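Local atomic coordinates of sporozoite surface protein 2 (Plasmodium vivax, PDB entry 4HQO), a protein that probably acts as an adhesive surface receptor for the gliding motility of malaria sporozoites, using a metal-binding von Willebrand factor A domain and a thrombospondin repeat. Residues A158-G163 with V196-P201. The protein carries 4 engineered substitutions. Sequence-based numbering, arbitrary orientation.
Sequences AVIGIG and VALIKP
Helix 192-203 lies along strand 156-161; the axes of residues 196-201 and 158-161 run antiparallel (178°), 9.6 Å apart at closest approach, and the side chains meet through apolar contacts alone. Leu198 does most of the reaching. Its CB starts toward the strand but touches none of it; CG, anti to the backbone N (chi1 -172°), carries the branch onward, and with chi2 at 78° the methyl CD1 stays clear while CD2 makes the contact. CD2 of Leu198 lies 4.0 Å from CD1 of Ile160, the two side chains sliding past each other in opposite directions, and it also touches CB of Ala158. The carbonyl O of Val159 is 4.1 Å from CD2 of Leu198, a van der Waals contact with the backbone. One residue on, Ile199 extends CG1 beside its own backbone N, and its CD1 meets CB of Ala158 at 3.6 Å, the shortest contact between the two segments. Ile199 and Ile160 both continue onto Ile130 of strand 126-133, whereas Val159 leaves the strand on the side away from helix 192-203 and touches Ile174 and Ala175 of helix 168-175. Helices packed on both faces of a largely parallel sheet in this way are characteristic of the Rossmann-like von Willebrand factor A fold.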
loop_
_atom_site.group_PDB
_atom_site.type_symbol
_atom_site.label_atom_id
_atom_site.label_comp_id
_atom_site.label_asym_id
_atom_site.label_seq_id
_atom_site.Cartn_x
_atom_site.Cartn_y
_atom_site.Cartn_z
ATOM N N ALA A 158 12.439 0.588 4.266
ATOM C CA ALA A 158 13.354 1.611 4.727
ATOM C C ALA A 158 13.681 1.301 6.176
ATOM O O ALA A 158 12.795 0.930 6.958
ATOM C CB ALA A 158 12.732 3.001 4.590
ATOM N N VAL A 159 14.954 1.426 6.532
ATOM C CA VAL A 159 15.371 1.166 7.905
ATOM C C VAL A 159 15.800 2.461 8.584
ATOM O O VAL A 159 16.574 3.239 8.018
ATOM C CB VAL A 159 16.515 0.118 7.981
ATOM C CG1 VAL A 159 16.844 -0.214 9.441
ATOM C CG2 VAL A 159 16.125 -1.152 7.223
ATOM N N ILE A 160 15.280 2.696 9.788
ATOM C CA ILE A 160 15.686 3.849 10.599
ATOM C C ILE A 160 16.390 3.350 11.854
ATOM O O ILE A 160 15.825 2.583 12.632
ATOM C CB ILE A 160 14.482 4.708 11.024
ATOM C CG1 ILE A 160 13.651 5.106 9.806
ATOM C CG2 ILE A 160 14.954 5.967 11.775
ATOM C CD1 ILE A 160 14.414 5.895 8.803
ATOM N N GLY A 161 17.631 3.763 12.042
ATOM C CA GLY A 161 18.380 3.325 13.206
ATOM C C GLY A 161 17.971 4.076 14.460
ATOM O O GLY A 161 17.981 5.301 14.480
ATOM N N ILE A 162 17.579 3.340 15.496
ATOM C CA ILE A 162 17.312 3.926 16.809
ATOM C C ILE A 162 18.008 3.093 17.873
ATOM O O ILE A 162 18.451 1.978 17.604
ATOM C CB ILE A 162 15.804 3.953 17.150
ATOM C CG1 ILE A 162 15.202 2.548 17.039
ATOM C CG2 ILE A 162 15.059 4.965 16.281
ATOM C CD1 ILE A 162 13.850 2.395 17.751
ATOM N N GLY A 163 18.094 3.624 19.087
ATOM C CA GLY A 163 18.645 2.872 20.199
ATOM C C GLY A 163 20.015 3.351 20.610
ATOM O O GLY A 163 20.729 3.982 19.819
ATOM N N VAL A 196 12.589 11.534 7.212
ATOM C CA VAL A 196 11.509 12.018 6.355
ATOM C C VAL A 196 11.977 12.167 4.910
ATOM O O VAL A 196 11.280 11.765 3.976
ATOM C CB VAL A 196 10.918 13.347 6.887
ATOM C CG1 VAL A 196 10.173 14.107 5.786
ATOM C CG2 VAL A 196 10.009 13.063 8.067
ATOM N N ALA A 197 13.168 12.730 4.737
ATOM C CA ALA A 197 13.762 12.879 3.418
ATOM C C ALA A 197 14.086 11.515 2.797
ATOM O O ALA A 197 14.065 11.367 1.580
ATOM C CB ALA A 197 15.002 13.760 3.490
ATOM N N LEU A 198 14.376 10.520 3.631
ATOM C CA LEU A 198 14.650 9.169 3.141
ATOM C C LEU A 198 13.387 8.542 2.561
ATOM O O LEU A 198 13.416 7.928 1.496
ATOM C CB LEU A 198 15.171 8.275 4.270
ATOM C CG LEU A 198 15.660 6.892 3.828
ATOM C CD1 LEU A 198 17.028 7.024 3.209
ATOM C CD2 LEU A 198 15.684 5.907 4.997
ATOM N N ILE A 199 12.288 8.704 3.290
ATOM C CA ILE A 199 10.974 8.157 2.941
ATOM C C ILE A 199 10.372 8.819 1.694
ATOM O O ILE A 199 9.635 8.190 0.935
ATOM C CB ILE A 199 10.014 8.319 4.148
ATOM C CG1 ILE A 199 10.507 7.459 5.311
ATOM C CG2 ILE A 199 8.577 7.957 3.813
ATOM C CD1 ILE A 199 11.040 6.124 4.868
ATOM N N LYS A 200 10.713 10.083 1.479
ATOM C CA LYS A 200 10.041 10.899 0.458
ATOM C C LYS A 200 9.996 10.291 -0.955
ATOM O O LYS A 200 8.916 10.206 -1.540
ATOM C CB LYS A 200 10.600 12.332 0.449
ATOM C CG LYS A 200 9.918 13.275 -0.528
ATOM C CD LYS A 200 10.452 14.691 -0.378
ATOM C CE LYS A 200 9.649 15.686 -1.205
ATOM N NZ LYS A 200 10.097 17.080 -0.951
ATOM N N PRO A 201 11.150 9.851 -1.501
ATOM C CA PRO A 201 11.116 9.279 -2.855
ATOM C C PRO A 201 10.283 8.002 -2.947
ATOM O O PRO A 201 9.828 7.654 -4.033
ATOM C CB PRO A 201 12.586 8.947 -3.141
ATOM C CG PRO A 201 13.366 9.774 -2.179
ATOM C CD PRO A 201 12.520 9.869 -0.958
#